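PDB 3IV0: SusD homolog from Bacteroides thetaiotaomicron VPI-5482, which is of uncharacterised function but, as a member of the SusD family, probably binds glycans at the bacterial outer membrane. Local coordinates for residues A[212-215]-A[216-219]. Sequence-based numbering, arbitrary orientation.
Sequences INLW and LVQF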
ATOM      1  N   ILE A 212      -9.244   0.337   5.958  1.00  8.72           N
ATOM      2  CA  ILE A 212     -10.352   1.275   5.782  1.00  9.45           C
ATOM      3  C   ILE A 212     -10.869   1.720   7.148  1.00  8.16           C
ATOM      4  O   ILE A 212     -11.060   2.929   7.388  1.00  8.46           O
ATOM      5  CB  ILE A 212     -11.469   0.668   4.920  1.00  8.62           C
ATOM      6  CG1 ILE A 212     -11.040   0.497   3.475  1.00 10.22           C
ATOM      7  CG2 ILE A 212     -12.736   1.551   4.981  1.00 10.60           C
ATOM      8  CD1 ILE A 212     -12.004  -0.358   2.659  1.00 11.14           C
ATOM      9  N   ASN A 213     -11.063   0.784   8.067  1.00  8.64           N
ATOM     10  CA  ASN A 213     -11.471   1.144   9.431  1.00  8.95           C
ATOM     11  C   ASN A 213     -10.492   2.123  10.068  1.00  8.43           C
ATOM     12  O   ASN A 213     -10.895   3.064  10.741  1.00  9.10           O
ATOM     13  CB  ASN A 213     -11.580  -0.099  10.283  1.00  9.01           C
ATOM     14  CG  ASN A 213     -12.945  -0.751  10.183  1.00  9.49           C
ATOM     15  OD1 ASN A 213     -13.947  -0.207  10.669  1.00 10.59           O
ATOM     16  ND2 ASN A 213     -13.003  -1.912   9.538  1.00 10.63           N
ATOM     17  N   LEU A 214      -9.193   1.911   9.897  1.00  9.14           N
ATOM     18  CA  LEU A 214      -8.200   2.767  10.544  1.00  9.12           C
ATOM     19  C   LEU A 214      -8.140   4.160   9.924  1.00  9.56           C
ATOM     20  O   LEU A 214      -7.843   5.146  10.617  1.00 10.24           O
ATOM     21  CB  LEU A 214      -6.841   2.076  10.579  1.00  8.43           C
ATOM     22  CG  LEU A 214      -6.838   0.845  11.514  1.00  9.38           C
ATOM     23  CD1 LEU A 214      -5.594   0.016  11.267  1.00 10.14           C
ATOM     24  CD2 LEU A 214      -6.885   1.293  12.985  1.00 11.91           C
ATOM     25  N   TRP A 215      -8.505   4.299   8.655  1.00  9.28           N
ATOM     26  CA  TRP A 215      -8.657   5.606   8.041  1.00  9.67           C
ATOM     27  C   TRP A 215      -9.909   6.275   8.606  1.00 10.18           C
ATOM     28  O   TRP A 215      -9.914   7.486   8.858  1.00  9.98           O
ATOM     29  CB  TRP A 215      -8.650   5.554   6.485  1.00  9.27           C
ATOM     30  CG  TRP A 215      -7.285   5.581   5.986  1.00  8.46           C
ATOM     31  CD1 TRP A 215      -6.366   4.584   6.070  1.00  8.71           C
ATOM     32  CD2 TRP A 215      -6.632   6.685   5.364  1.00  7.77           C
ATOM     33  NE1 TRP A 215      -5.158   5.010   5.566  1.00  8.92           N
ATOM     34  CE2 TRP A 215      -5.305   6.298   5.105  1.00  7.80           C
ATOM     35  CE3 TRP A 215      -7.041   7.967   4.985  1.00  9.32           C
ATOM     36  CZ2 TRP A 215      -4.382   7.172   4.514  1.00  8.62           C
ATOM     37  CZ3 TRP A 215      -6.141   8.816   4.388  1.00  9.27           C
ATOM     38  CH2 TRP A 215      -4.835   8.423   4.162  1.00  9.81           C
ATOM     39  N   LEU A 216     -10.965   5.517   8.826  1.00  9.26           N
ATOM     40  CA  LEU A 216     -12.201   6.070   9.438  1.00  9.79           C
ATOM     41  C   LEU A 216     -11.955   6.523  10.880  1.00 10.07           C
ATOM     42  O   LEU A 216     -12.570   7.482  11.349  1.00 10.46           O
ATOM     43  CB  LEU A 216     -13.343   5.046   9.354  1.00 10.09           C
ATOM     44  CG  LEU A 216     -13.946   4.970   7.938  1.00 10.23           C
ATOM     45  CD1 LEU A 216     -14.763   3.701   7.749  1.00 11.26           C
ATOM     46  CD2 LEU A 216     -14.838   6.173   7.658  1.00 11.23           C
ATOM     47  N   VAL A 217     -11.037   5.897  11.583  1.00  9.37           N
ATOM     48  CA  VAL A 217     -10.661   6.351  12.928  1.00 10.78           C
ATOM     49  C   VAL A 217     -10.211   7.803  12.887  1.00 10.36           C
ATOM     50  O   VAL A 217     -10.564   8.587  13.766  1.00 12.44           O
ATOM     51  CB  VAL A 217      -9.518   5.462  13.517  1.00 10.12           C
ATOM     52  CG1 VAL A 217      -8.806   6.190  14.697  1.00 12.13           C
ATOM     53  CG2 VAL A 217     -10.088   4.130  13.958  1.00 10.55           C
ATOM     54  N   GLN A 218      -9.440   8.190  11.874  1.00 10.09           N
ATOM     55  CA  GLN A 218      -8.900   9.527  11.760  1.00 10.58           C
ATOM     56  C   GLN A 218      -9.942  10.524  11.271  1.00 10.95           C
ATOM     57  O   GLN A 218     -10.009  11.658  11.753  1.00 11.37           O
ATOM     58  CB  GLN A 218      -7.740   9.535  10.761  1.00 11.75           C
ATOM     59  CG  GLN A 218      -7.118  10.908  10.524  1.00 12.39           C
ATOM     60  CD  GLN A 218      -6.568  11.564  11.781  1.00 16.10           C
ATOM     61  OE1 GLN A 218      -5.988  10.908  12.678  1.00 16.41           O
ATOM     62  NE2 GLN A 218      -6.719  12.873  11.834  1.00 16.79           N
ATOM     63  N   PHE A 219     -10.733  10.143  10.277  1.00 10.12           N
ATOM     64  CA  PHE A 219     -11.585  11.087   9.568  1.00 11.62           C
ATOM     65  C   PHE A 219     -13.042  11.057   9.975  1.00 11.41           C
ATOM     66  O   PHE A 219     -13.815  11.908   9.551  1.00 12.96           O
ATOM     67  CB  PHE A 219     -11.369  10.945   8.057  1.00 10.31           C
ATOM     68  CG  PHE A 219     -10.004  11.367   7.640  1.00 11.62           C
ATOM     69  CD1 PHE A 219      -9.700  12.698   7.547  1.00 12.10           C
ATOM     70  CD2 PHE A 219      -9.007  10.446   7.398  1.00 10.32           C
ATOM     71  CE1 PHE A 219      -8.432  13.106   7.189  1.00 12.95           C
ATOM     72  CE2 PHE A 219      -7.741  10.854   7.044  1.00 10.54           C
ATOM     73  CZ  PHE A 219      -7.465  12.188   6.940  1.00 11.44           C
TER
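Trp215 and Phe219, one helical turn apart, both turn CG beside the backbone N and anti to the carbonyl carbon (chi1 -85° and -67°), and this shared choice sends the two side chains out in the same direction. The pair illustrates i to i+4 aromatic contact along a helix: the indole's six-membered ring and the phenyl ring lie nearly parallel but slid apart, their centroids 5.8 Å apart, so that the rings barely overlap. Trp215 CE3 comes within 3.6 Å of Phe219 CE2, and Trp215 CZ3 lies against the same phenyl carbon. Trp215 O sits at the edge of the phenyl ring, near its plane, 3.4 Å from Phe219 CD2. Trp215 O also accepts a hydrogen bond from Phe219 N at 3.1 Å, with the donor in the carbonyl plane, and a weaker one from Gln218 N, a forked arrangement in the last turn of the helix. Were Phe219 cut back to an alanine, Trp215 CE3 and CZ3 would probably lose the phenyl carbon beside them, and Trp459 a ring that it meets. Further round, Ile212 and Leu216 repeat the i to i+4 pattern in aliphatic form, CG2 of the former lying 4.0 Å from CD1 of the latter, while Leu216 N bonds to Ile212 O at 3.0 Å. Within helix 202-219, these faces serve different neighbours: Ile212 and Leu216 pack on Leu166 of helix 162-167, Leu214 and Val217 on Tyr228 of helix 224-238, and Trp215 on helix 429-436, with Phe136 of helix 117-142 meeting the indole edge-to-face.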